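Local coordinates for flavoprotein (Thermotoga maritima, PDB 5V8S) that probably transfers electrons as a flavo di-iron oxidoreductase, holding a mu-oxo-diiron centre in one domain and presumably using FMN in a flavodoxin-like one, at residues A[117-121]-A[146-150]; A[232-236]-A[248-252]; A[273-279]-A[326-331]; A[357-361]-A[382-388]. The protein carries 1 engineered substitution. Residue numbers count along the deposited sequence, not the author numbering.

Overall arrangement
Contacts 1 and 2 belong to the metallo-beta-lactamase-like half of the chain, contacts 3 and 4 to the flavodoxin-like half on the other side of the chain's centre. In the first pair no backbone hydrogen bond crosses: contact 1 spans two sheets with side chains alone, a salt bridge beside two isoleucines, while contact 2 packs helix 248-260 against the edge strand of one of those sheets and its approach with apolar side chains. Contact 3 is buried, contacts 1, 2 and 4 partly so; it knots two loops together with polar bonds and aromatic rings. Contact 4 is regular parallel strand pairing; it touches contact 3, because strands 322-327 and 354-360 are neighbours in one sheet.

Contact 1: A[117-121]-A[146-150]; sequences VEIIA and EREIG
Two short extended runs face each other across a gap, with no backbone hydrogen bond between them. Strand 118-121 and strand 146-149 run nearly antiparallel, their N-to-C directions 154° apart (signed crossing angle -154°) and their axes 11.5 Å apart at closest approach. Glu118 CA lies opposite Ile149 CA at 10.6 Å, and Ile120 CA opposite Arg147 CA at 10.3 Å. Alternate residues therefore meet: Glu118 and Ile120 point at Arg147 and Ile149. Gly150 (56/33) follows. Ile120 and Ile149, both mt, touch tip to tip, CD1 to CD1 at 4.0 Å. Arg147 (m, t, p, then 90°) lays its chain alongside, its CD 4.4 Å from Ile120 CD1, and bends its guanidinium toward Glu118, whose own chain is extended (chi1 and chi2 t). The resulting salt bridge is loose: Arg147 NH2 to Glu118 OE1 is 3.4 Å, and the hydrogen bond in it is weak. This is face-to-face sheet packing in the metallo-beta-lactamase sandwich, apolar inside and charged toward its margin. Strand 118-121 sits between strands 92-94 and 138-140 in one sheet, while strand 146-149 is outermost in the other; Thr139 touches both Glu118 and Arg147, and His92 both Glu118 and Ile149.

Contact 2: A[232-236]-A[248-252]; sequences KIKAL and PQRLL
Segment 248-252 lies in helix 248-260, against segment 232-236, which bends at Lys234 (-99/-18) before entering strand 235-238. Pro248 (phi/psi -60/-27, C-gamma endo) leads: its CA comes 5.7 Å from Ala235 CA, and its ring fits into the bend of the other backbone, CG 3.8 Å from Lys234 O and 3.9 Å from Ile233 O. Its CB also meets Leu236 CB at 4.1 Å and Ile233 CG2 at 4.2 Å. Three residues on, Leu251 (tp) brings CD2 within 3.7 Å of Leu236 CD2. Leu252 (mt), whose N bonds to Pro248 O at 3.1 Å, spreads its methyls between two partners, CD1 3.7 Å from Ile233 CD1 (mt) and CD2 3.7 Å from Leu236 CD1. The linking residues include the iron-site ligand His240, and the side chain of Leu236 lies about 12 Å from the di-iron cluster. Arg250 forms a salt bridge to Glu196, but between these two segments the contact is apolar packing without hydrogen bonds, against the edge strand and the loop leading into it.

Contact 3: A[273-279]-A[326-331]; sequences DSMYGFV and GVSTYE
Tyr276 sets the edge of its ring on the face of Tyr330 in a T-shaped pair, centroids 5.0 Å apart, planes at 71°, with Tyr276 CE2 3.6 Å from Tyr330 CE2. Tyr330 (chi1 m) stands on an unusual positive-phi backbone (64/-109). Met275 (m, t, p) makes an oblique Met-aromatic contact with that ring, SD 4.0 Å from Tyr330 CD2, and also reaches Ser328 CB with SD at 3.6 Å. Deeper in, the ends of two neighbouring parallel strands are tied: Asp273 N donates to Gly326 O (3.1 Å), and Ser328 N to Asp273 OD1 (3.0 Å, Asp273 chi1 p). Ser328 OG (chi1 m) donates to Asp273 O at 2.8 Å and weakly accepts from Met275 N at 3.4 Å. A water bridges Asp273 OD2 (2.8 Å) and Ser328 O (2.6 Å). Gly277, at 116/-15, is the N-cap of helix 278-292, where Val279 (t) packs CG2 3.6 Å from Ser328 OG. These are strand-to-helix and post-strand loops of a flavodoxin-like domain, which in relatives help bind FMN. The second subunit covers them: Tyr276 OH makes a weak hydrogen bond to its iron-site residue Glu99. Polar bonds thus fix the loop bases while the aromatic side chains meet the second subunit, Phe278 against its Phe132, consistent with a flavin site facing the neighbour's di-iron centre.

Contact 4: A[357-361]-A[382-388]; sequences VFGVH and ILSFTEI
Side chains pack on both faces of this parallel strand pair. On one, Val357 (t) puts CG1 3.7 Å from Phe385 CD1 and CG2 4.1 Å from Ile382 CG2. On the other, Ile388 (mt) puts CD1 3.7 Å from Phe358 CB, and its CB 3.9 Å from Val360 CG2; Thr386 OG1 lies over one face of the Phe358 ring. A CB on Gly359 would clash with Phe385 CE1. In the ladder between, Val357 pairs with Phe385, Phe358 with Thr386 and Gly359 with Glu387, axes 4.2 Å apart and 33° askew; hydrogen bonds run from Val357 N to Ser384 O (3.2 Å), Thr386 N to Val357 O (2.9 Å), Gly359 N to Thr386 O (3.0 Å) and Ile388 N to Gly359 O (2.8 Å). Farther out, one water joins Val357 O (3.0 Å), Ser384 OG (2.9 Å) and Thr386 OG1 (2.7 Å). Another accepts from His361 N (2.8 Å) and donates to Glu387 OE2 (2.8 Å) and Ile388 O (2.7 Å), bridging the two segments. Helix 278-292 packs on Phe358 and Ile388, helix 395-409 on Thr386. The pair closes a beta-alpha-beta unit through helix 371-376 at the edge of the 2-1-3-4-5 parallel sheet of the flavodoxin-like fold.

Contact 1: A[117-121]-A[146-150]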
loop_
_atom_site.group_PDB
_atom_site.type_symbol
_atom_site.label_atom_id
_atom_site.label_comp_id
_atom_site.label_asym_id
_atom_site.label_seq_id
_atom_site.Cartn_x
_atom_site.Cartn_y
_atom_site.Cartn_z
ATOM N N VAL A 117 26.562 -35.096 2.987
ATOM C CA VAL A 117 25.931 -35.124 4.299
ATOM C C VAL A 117 24.524 -35.677 4.125
ATOM O O VAL A 117 23.965 -35.678 3.026
ATOM C CB VAL A 117 25.887 -33.727 4.953
ATOM C CG1 VAL A 117 27.285 -33.264 5.313
ATOM C CG2 VAL A 117 25.251 -32.742 4.018
ATOM N N GLU A 118 23.941 -36.141 5.228
ATOM C CA GLU A 118 22.534 -36.519 5.211
ATOM C C GLU A 118 21.689 -35.267 5.426
ATOM O O GLU A 118 21.747 -34.649 6.494
ATOM C CB GLU A 118 22.243 -37.563 6.279
ATOM C CG GLU A 118 20.822 -38.047 6.247
ATOM C CD GLU A 118 20.602 -39.231 7.173
ATOM O OE1 GLU A 118 20.952 -40.371 6.788
ATOM O OE2 GLU A 118 20.099 -39.015 8.285
ATOM N N ILE A 119 20.925 -34.881 4.403
ATOM C CA ILE A 119 20.008 -33.740 4.474
ATOM C C ILE A 119 18.607 -34.291 4.710
ATOM O O ILE A 119 18.102 -35.082 3.908
ATOM C CB ILE A 119 20.058 -32.907 3.181
ATOM C CG1 ILE A 119 21.494 -32.439 2.914
ATOM C CG2 ILE A 119 19.092 -31.715 3.266
ATOM C CD1 ILE A 119 21.686 -31.666 1.596
ATOM N N ILE A 120 17.966 -33.886 5.805
ATOM C CA ILE A 120 16.651 -34.402 6.182
ATOM C C ILE A 120 15.605 -33.315 5.971
ATOM O O ILE A 120 15.767 -32.183 6.449
ATOM C CB ILE A 120 16.642 -34.889 7.641
ATOM C CG1 ILE A 120 17.586 -36.076 7.789
ATOM C CG2 ILE A 120 15.222 -35.253 8.083
ATOM C CD1 ILE A 120 17.876 -36.419 9.217
ATOM N N ALA A 121 14.509 -33.671 5.298
ATOM C CA ALA A 121 13.421 -32.730 5.066
ATOM C C ALA A 121 12.125 -33.510 4.891
ATOM O O ALA A 121 12.128 -34.732 4.755
ATOM C CB ALA A 121 13.699 -31.867 3.831
ATOM N N GLU A 146 11.020 -41.646 13.404
ATOM C CA GLU A 146 12.094 -41.449 14.350
ATOM C C GLU A 146 13.383 -41.925 13.717
ATOM O O GLU A 146 13.397 -42.900 12.972
ATOM C CB GLU A 146 11.827 -42.223 15.641
ATOM C CG GLU A 146 10.635 -41.717 16.428
ATOM C CD GLU A 146 10.258 -42.623 17.583
ATOM O OE1 GLU A 146 11.100 -43.433 18.007
ATOM O OE2 GLU A 146 9.111 -42.526 18.064
ATOM N N ARG A 147 14.465 -41.222 13.995
ATOM C CA ARG A 147 15.760 -41.597 13.477
ATOM C C ARG A 147 16.785 -41.482 14.580
ATOM O O ARG A 147 16.837 -40.484 15.285
ATOM C CB ARG A 147 16.154 -40.733 12.288
ATOM C CG ARG A 147 15.369 -41.064 11.036
ATOM C CD ARG A 147 15.779 -40.187 9.876
ATOM N NE ARG A 147 16.962 -40.707 9.219
ATOM C CZ ARG A 147 16.943 -41.563 8.205
ATOM N NH1 ARG A 147 15.800 -41.997 7.715
ATOM N NH2 ARG A 147 18.075 -41.971 7.679
ATOM N N GLU A 148 17.582 -42.525 14.740
ATOM C CA GLU A 148 18.620 -42.528 15.744
ATOM C C GLU A 148 19.867 -41.928 15.135
ATOM O O GLU A 148 20.427 -42.462 14.189
ATOM C CB GLU A 148 18.886 -43.946 16.236
ATOM C CG GLU A 148 19.817 -43.996 17.423
ATOM C CD GLU A 148 20.146 -45.409 17.837
ATOM O OE1 GLU A 148 21.336 -45.742 17.860
ATOM O OE2 GLU A 148 19.211 -46.164 18.137
ATOM N N ILE A 149 20.297 -40.802 15.687
ATOM C CA ILE A 149 21.455 -40.083 15.179
ATOM C C ILE A 149 22.311 -39.719 16.380
ATOM O O ILE A 149 21.804 -39.144 17.346
ATOM C CB ILE A 149 21.042 -38.804 14.409
ATOM C CG1 ILE A 149 20.180 -39.149 13.182
ATOM C CG2 ILE A 149 22.282 -38.025 13.975
ATOM C CD1 ILE A 149 19.452 -37.935 12.575
ATOM N N GLY A 150 23.595 -40.067 16.334
ATOM C CA GLY A 150 24.489 -39.719 17.433
ATOM C C GLY A 150 24.036 -40.215 18.788
ATOM O O GLY A 150 24.303 -39.556 19.806
#

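Contact 2: A[232-236]-A[248-252]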
loop_
_atom_site.group_PDB
_atom_site.type_symbol
_atom_site.label_atom_id
_atom_site.label_comp_id
_atom_site.label_asym_id
_atom_site.label_seq_id
_atom_site.Cartn_x
_atom_site.Cartn_y
_atom_site.Cartn_z
ATOM N N LYS A 232 5.871 -34.208 25.473
ATOM C CA LYS A 232 6.352 -33.397 26.582
ATOM C C LYS A 232 7.356 -32.401 26.022
ATOM O O LYS A 232 8.409 -32.792 25.514
ATOM C CB LYS A 232 6.987 -34.287 27.649
ATOM C CG LYS A 232 7.750 -33.523 28.728
ATOM C CD LYS A 232 6.882 -32.491 29.444
ATOM C CE LYS A 232 7.722 -31.623 30.387
ATOM N NZ LYS A 232 6.942 -30.531 31.028
ATOM N N ILE A 233 7.025 -31.116 26.076
ATOM C CA ILE A 233 7.894 -30.080 25.528
ATOM C C ILE A 233 8.587 -29.386 26.689
ATOM O O ILE A 233 7.936 -28.739 27.521
ATOM C CB ILE A 233 7.120 -29.087 24.647
ATOM C CG1 ILE A 233 6.511 -29.816 23.443
ATOM C CG2 ILE A 233 8.054 -27.981 24.185
ATOM C CD1 ILE A 233 5.679 -28.942 22.545
ATOM N N LYS A 234 9.910 -29.505 26.739
ATOM C CA LYS A 234 10.696 -28.812 27.750
ATOM C C LYS A 234 11.337 -27.524 27.242
ATOM O O LYS A 234 11.670 -26.657 28.060
ATOM C CB LYS A 234 11.737 -29.757 28.382
ATOM C CG LYS A 234 13.037 -29.961 27.646
ATOM C CD LYS A 234 13.969 -30.869 28.464
ATOM C CE LYS A 234 15.359 -30.994 27.836
ATOM N NZ LYS A 234 16.183 -32.083 28.438
ATOM N N ALA A 235 11.455 -27.342 25.924
ATOM C CA ALA A 235 12.019 -26.133 25.353
ATOM C C ALA A 235 11.547 -26.046 23.915
ATOM O O ALA A 235 11.349 -27.066 23.248
ATOM C CB ALA A 235 13.548 -26.124 25.417
ATOM N N LEU A 236 11.325 -24.810 23.466
ATOM C CA LEU A 236 10.976 -24.536 22.077
ATOM C C LEU A 236 12.024 -23.592 21.513
ATOM O O LEU A 236 12.224 -22.490 22.043
ATOM C CB LEU A 236 9.570 -23.941 21.970
ATOM C CG LEU A 236 9.023 -23.821 20.547
ATOM C CD1 LEU A 236 7.519 -23.981 20.563
ATOM C CD2 LEU A 236 9.394 -22.499 19.881
ATOM N N PRO A 248 8.000 -22.713 27.709
ATOM C CA PRO A 248 7.519 -22.832 26.318
ATOM C C PRO A 248 6.007 -22.921 26.202
ATOM O O PRO A 248 5.463 -22.534 25.162
ATOM C CB PRO A 248 8.205 -24.115 25.807
ATOM C CG PRO A 248 8.475 -24.892 27.039
ATOM C CD PRO A 248 8.832 -23.873 28.088
ATOM N N GLN A 249 5.297 -23.414 27.223
ATOM C CA GLN A 249 3.847 -23.511 27.105
ATOM C C GLN A 249 3.214 -22.130 27.021
ATOM O O GLN A 249 2.157 -21.970 26.401
ATOM C CB GLN A 249 3.247 -24.306 28.270
ATOM C CG GLN A 249 1.817 -24.771 28.014
ATOM C CD GLN A 249 1.669 -25.590 26.729
ATOM O OE1 GLN A 249 2.422 -26.538 26.481
ATOM N NE2 GLN A 249 0.687 -25.229 25.914
ATOM N N ARG A 250 3.856 -21.119 27.607
ATOM C CA ARG A 250 3.321 -19.764 27.508
ATOM C C ARG A 250 3.282 -19.316 26.054
ATOM O O ARG A 250 2.328 -18.657 25.617
ATOM C CB ARG A 250 4.182 -18.804 28.328
ATOM C CG ARG A 250 3.670 -17.380 28.368
ATOM C CD ARG A 250 4.557 -16.539 29.276
ATOM N NE ARG A 250 4.130 -15.155 29.373
ATOM C CZ ARG A 250 4.732 -14.244 30.125
ATOM N NH1 ARG A 250 5.782 -14.574 30.866
ATOM N NH2 ARG A 250 4.277 -12.998 30.144
ATOM N N LEU A 251 4.321 -19.658 25.298
ATOM C CA LEU A 251 4.362 -19.301 23.891
ATOM C C LEU A 251 3.331 -20.095 23.100
ATOM O O LEU A 251 2.637 -19.536 22.240
ATOM C CB LEU A 251 5.773 -19.520 23.349
ATOM C CG LEU A 251 5.911 -19.359 21.836
ATOM C CD1 LEU A 251 5.806 -17.898 21.426
ATOM C CD2 LEU A 251 7.196 -19.948 21.352
ATOM N N LEU A 252 3.215 -21.400 23.367
ATOM C CA LEU A 252 2.211 -22.190 22.659
ATOM C C LEU A 252 0.802 -21.679 22.955
ATOM O O LEU A 252 -0.036 -21.591 22.048
ATOM C CB LEU A 252 2.382 -23.679 22.984
ATOM C CG LEU A 252 3.730 -24.233 22.470
ATOM C CD1 LEU A 252 3.985 -25.667 22.965
ATOM C CD2 LEU A 252 3.872 -24.164 20.939
#

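Contact 3: A[273-279]-A[326-331]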
loop_
_atom_site.group_PDB
_atom_site.type_symbol
_atom_site.label_atom_id
_atom_site.label_comp_id
_atom_site.label_asym_id
_atom_site.label_seq_id
_atom_site.Cartn_x
_atom_site.Cartn_y
_atom_site.Cartn_z
ATOM N N ASP A 273 -10.213 5.738 6.468
ATOM C CA ASP A 273 -9.564 6.642 5.527
ATOM C C ASP A 273 -10.384 7.919 5.409
ATOM O O ASP A 273 -11.599 7.866 5.187
ATOM C CB ASP A 273 -9.264 5.992 4.147
ATOM C CG ASP A 273 -10.506 5.464 3.403
ATOM O OD1 ASP A 273 -11.611 5.374 3.980
ATOM O OD2 ASP A 273 -10.339 5.122 2.187
ATOM N N SER A 274 -9.716 9.063 5.567
ATOM C CA SER A 274 -10.373 10.359 5.557
ATOM C C SER A 274 -9.705 11.118 4.426
ATOM O O SER A 274 -8.587 11.627 4.593
ATOM C CB SER A 274 -10.221 11.027 6.912
ATOM O OG SER A 274 -10.880 12.269 6.921
ATOM N N MET A 275 -10.379 11.124 3.259
ATOM C CA MET A 275 -9.854 11.767 2.060
ATOM C C MET A 275 -9.824 13.270 2.220
ATOM O O MET A 275 -8.907 13.913 1.708
ATOM C CB MET A 275 -10.699 11.394 0.835
ATOM C CG MET A 275 -10.443 9.972 0.286
ATOM S SD MET A 275 -11.562 9.381 -1.047
ATOM C CE MET A 275 -11.056 10.452 -2.386
ATOM N N TYR A 276 -10.811 13.846 2.941
ATOM C CA TYR A 276 -10.930 15.294 3.085
ATOM C C TYR A 276 -11.198 15.797 4.490
ATOM O O TYR A 276 -11.173 17.013 4.674
ATOM C CB TYR A 276 -12.054 15.881 2.201
ATOM C CG TYR A 276 -12.143 15.297 0.805
ATOM C CD1 TYR A 276 -11.148 15.529 -0.133
ATOM C CD2 TYR A 276 -13.231 14.525 0.427
ATOM C CE1 TYR A 276 -11.207 14.969 -1.380
ATOM C CE2 TYR A 276 -13.312 13.965 -0.826
ATOM C CZ TYR A 276 -12.295 14.187 -1.727
ATOM O OH TYR A 276 -12.387 13.624 -2.968
ATOM N N GLY A 277 -11.507 14.944 5.466
ATOM C CA GLY A 277 -11.836 15.392 6.815
ATOM C C GLY A 277 -13.257 15.101 7.272
ATOM O O GLY A 277 -13.521 15.107 8.487
ATOM N N PHE A 278 -14.165 14.766 6.369
ATOM C CA PHE A 278 -15.526 14.429 6.774
ATOM C C PHE A 278 -15.594 13.086 7.498
ATOM O O PHE A 278 -16.320 12.948 8.491
ATOM C CB PHE A 278 -16.438 14.447 5.563
ATOM C CG PHE A 278 -16.598 15.812 4.981
ATOM C CD1 PHE A 278 -17.442 16.724 5.567
ATOM C CD2 PHE A 278 -15.877 16.199 3.879
ATOM C CE1 PHE A 278 -17.582 17.986 5.061
ATOM C CE2 PHE A 278 -16.024 17.481 3.353
ATOM C CZ PHE A 278 -16.874 18.363 3.954
ATOM N N VAL A 279 -14.857 12.079 7.024
ATOM C CA VAL A 279 -14.805 10.814 7.752
ATOM C C VAL A 279 -14.167 11.017 9.120
ATOM O O VAL A 279 -14.652 10.501 10.135
ATOM C CB VAL A 279 -14.075 9.749 6.922
ATOM C CG1 VAL A 279 -13.930 8.482 7.725
ATOM C CG2 VAL A 279 -14.827 9.459 5.623
ATOM N N GLY A 326 -14.276 3.212 8.954
ATOM C CA GLY A 326 -14.799 4.427 8.351
ATOM C C GLY A 326 -14.300 4.503 6.915
ATOM O O GLY A 326 -13.085 4.474 6.686
ATOM N N VAL A 327 -15.217 4.596 5.951
ATOM C CA VAL A 327 -14.926 4.354 4.545
ATOM C C VAL A 327 -15.309 5.588 3.726
ATOM O O VAL A 327 -16.490 5.958 3.660
ATOM C CB VAL A 327 -15.681 3.115 4.040
ATOM C CG1 VAL A 327 -15.381 2.879 2.596
ATOM C CG2 VAL A 327 -15.341 1.898 4.903
ATOM N N SER A 328 -14.311 6.214 3.103
ATOM C CA SER A 328 -14.562 7.208 2.062
ATOM C C SER A 328 -15.015 6.532 0.777
ATOM O O SER A 328 -14.484 5.488 0.380
ATOM C CB SER A 328 -13.285 7.976 1.726
ATOM O OG SER A 328 -12.779 8.739 2.814
ATOM N N THR A 329 -15.918 7.202 0.064
ATOM C CA THR A 329 -16.428 6.674 -1.186
ATOM C C THR A 329 -16.383 7.797 -2.213
ATOM O O THR A 329 -15.383 7.924 -2.915
ATOM C CB THR A 329 -17.836 6.104 -1.003
ATOM O OG1 THR A 329 -18.710 7.152 -0.571
ATOM C CG2 THR A 329 -17.847 4.959 0.024
ATOM N N TYR A 330 -17.415 8.650 -2.274
ATOM C CA TYR A 330 -17.500 9.701 -3.289
ATOM C C TYR A 330 -17.607 9.070 -4.679
ATOM O O TYR A 330 -18.644 8.480 -4.999
ATOM C CB TYR A 330 -16.335 10.701 -3.138
ATOM C CG TYR A 330 -16.236 11.256 -1.715
ATOM C CD1 TYR A 330 -17.077 12.274 -1.292
ATOM C CD2 TYR A 330 -15.319 10.738 -0.792
ATOM C CE1 TYR A 330 -17.008 12.776 -0.005
ATOM C CE2 TYR A 330 -15.249 11.234 0.519
ATOM C CZ TYR A 330 -16.089 12.258 0.895
ATOM O OH TYR A 330 -16.036 12.757 2.189
ATOM N N GLU A 331 -16.547 9.157 -5.498
ATOM C CA GLU A 331 -16.577 8.605 -6.853
ATOM C C GLU A 331 -16.520 7.075 -6.897
ATOM O O GLU A 331 -16.993 6.480 -7.875
ATOM C CB GLU A 331 -15.420 9.194 -7.681
ATOM C CG GLU A 331 -14.006 8.704 -7.295
ATOM C CD GLU A 331 -13.464 9.415 -6.043
ATOM O OE1 GLU A 331 -14.225 10.211 -5.433
ATOM O OE2 GLU A 331 -12.272 9.200 -5.685
HETATM O O HOH W 1 -12.555 3.916 1.034
#

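Contact 4: A[357-361]-A[382-388]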
loop_
_atom_site.group_PDB
_atom_site.type_symbol
_atom_site.label_atom_id
_atom_site.label_comp_id
_atom_site.label_asym_id
_atom_site.label_seq_id
_atom_site.Cartn_x
_atom_site.Cartn_y
_atom_site.Cartn_z
ATOM N N VAL A 357 -19.714 -0.475 10.400
ATOM C CA VAL A 357 -19.256 0.217 9.204
ATOM C C VAL A 357 -19.904 1.592 9.176
ATOM O O VAL A 357 -21.125 1.712 9.334
ATOM C CB VAL A 357 -19.575 -0.565 7.917
ATOM C CG1 VAL A 357 -19.136 0.253 6.673
ATOM C CG2 VAL A 357 -18.907 -1.927 7.941
ATOM N N PHE A 358 -19.075 2.617 9.046
ATOM C CA PHE A 358 -19.497 3.976 8.746
ATOM C C PHE A 358 -18.985 4.289 7.348
ATOM O O PHE A 358 -17.811 4.071 7.051
ATOM C CB PHE A 358 -18.883 4.975 9.740
ATOM C CG PHE A 358 -19.360 4.826 11.166
ATOM C CD1 PHE A 358 -18.880 3.817 11.974
ATOM C CD2 PHE A 358 -20.250 5.727 11.714
ATOM C CE1 PHE A 358 -19.315 3.698 13.292
ATOM C CE2 PHE A 358 -20.686 5.607 13.024
ATOM C CZ PHE A 358 -20.222 4.594 13.816
ATOM N N GLY A 359 -19.842 4.804 6.488
ATOM C CA GLY A 359 -19.413 5.050 5.122
ATOM C C GLY A 359 -20.120 6.233 4.512
ATOM O O GLY A 359 -21.295 6.489 4.799
ATOM N N VAL A 360 -19.386 6.961 3.664
ATOM C CA VAL A 360 -19.965 8.053 2.905
ATOM C C VAL A 360 -20.896 7.493 1.844
ATOM O O VAL A 360 -20.637 6.434 1.255
ATOM C CB VAL A 360 -18.816 8.837 2.255
ATOM C CG1 VAL A 360 -19.360 9.825 1.262
ATOM C CG2 VAL A 360 -18.004 9.540 3.345
ATOM N N HIS A 361 -21.978 8.221 1.578
ATOM C CA HIS A 361 -22.893 7.883 0.493
ATOM C C HIS A 361 -22.389 8.586 -0.761
ATOM O O HIS A 361 -22.589 9.794 -0.936
ATOM C CB HIS A 361 -24.307 8.326 0.836
ATOM C CG HIS A 361 -25.312 7.996 -0.220
ATOM N ND1 HIS A 361 -25.275 6.822 -0.941
ATOM C CD2 HIS A 361 -26.382 8.687 -0.680
ATOM C CE1 HIS A 361 -26.277 6.804 -1.802
ATOM N NE2 HIS A 361 -26.966 7.923 -1.661
ATOM N N ILE A 382 -21.233 -7.891 10.413
ATOM C CA ILE A 382 -21.523 -6.459 10.369
ATOM C C ILE A 382 -22.820 -6.210 11.124
ATOM O O ILE A 382 -23.881 -6.699 10.728
ATOM C CB ILE A 382 -21.627 -5.947 8.928
ATOM C CG1 ILE A 382 -20.319 -6.197 8.172
ATOM C CG2 ILE A 382 -21.972 -4.453 8.952
ATOM C CD1 ILE A 382 -20.429 -5.939 6.683
ATOM N N LEU A 383 -22.740 -5.434 12.204
ATOM C CA LEU A 383 -23.930 -5.182 13.009
ATOM C C LEU A 383 -24.818 -4.115 12.395
ATOM O O LEU A 383 -26.046 -4.211 12.473
ATOM C CB LEU A 383 -23.546 -4.742 14.417
ATOM C CG LEU A 383 -22.662 -5.706 15.184
ATOM C CD1 LEU A 383 -22.485 -5.176 16.607
ATOM C CD2 LEU A 383 -23.289 -7.084 15.203
ATOM N N SER A 384 -24.218 -3.089 11.806
ATOM C CA SER A 384 -24.988 -2.032 11.175
ATOM C C SER A 384 -24.081 -1.248 10.251
ATOM O O SER A 384 -22.850 -1.305 10.347
ATOM C CB SER A 384 -25.613 -1.068 12.193
ATOM O OG SER A 384 -24.612 -0.310 12.848
ATOM N N PHE A 385 -24.737 -0.473 9.387
ATOM C CA PHE A 385 -24.111 0.519 8.526
ATOM C C PHE A 385 -24.661 1.892 8.896
ATOM O O PHE A 385 -25.880 2.061 9.048
ATOM C CB PHE A 385 -24.420 0.231 7.058
ATOM C CG PHE A 385 -23.872 1.264 6.128
ATOM C CD1 PHE A 385 -22.580 1.162 5.649
ATOM C CD2 PHE A 385 -24.639 2.356 5.754
ATOM C CE1 PHE A 385 -22.067 2.125 4.795
ATOM C CE2 PHE A 385 -24.135 3.317 4.907
ATOM C CZ PHE A 385 -22.844 3.204 4.427
ATOM N N THR A 386 -23.764 2.861 9.053
ATOM C CA THR A 386 -24.129 4.238 9.379
ATOM C C THR A 386 -23.546 5.168 8.329
ATOM O O THR A 386 -22.352 5.115 8.031
ATOM C CB THR A 386 -23.609 4.635 10.769
ATOM O OG1 THR A 386 -24.135 3.741 11.758
ATOM C CG2 THR A 386 -24.012 6.050 11.127
ATOM N N GLU A 387 -24.384 6.048 7.806
ATOM C CA GLU A 387 -23.957 6.959 6.765
ATOM C C GLU A 387 -23.114 8.083 7.358
ATOM O O GLU A 387 -23.487 8.684 8.375
ATOM C CB GLU A 387 -25.178 7.562 6.071
ATOM C CG GLU A 387 -24.778 8.398 4.874
ATOM C CD GLU A 387 -25.944 9.060 4.155
ATOM O OE1 GLU A 387 -27.110 8.819 4.531
ATOM O OE2 GLU A 387 -25.679 9.838 3.210
ATOM N N ILE A 388 -21.988 8.371 6.710
ATOM C CA ILE A 388 -21.166 9.525 7.045
ATOM C C ILE A 388 -21.667 10.680 6.196
ATOM O O ILE A 388 -21.542 10.657 4.971
ATOM C CB ILE A 388 -19.675 9.253 6.804
ATOM C CG1 ILE A 388 -19.171 8.145 7.739
ATOM C CG2 ILE A 388 -18.864 10.556 6.966
ATOM C CD1 ILE A 388 -17.732 7.745 7.493
HETATM O O HOH W 2 -22.544 1.534 11.953
HETATM O O HOH W 3 -23.018 10.548 2.757
#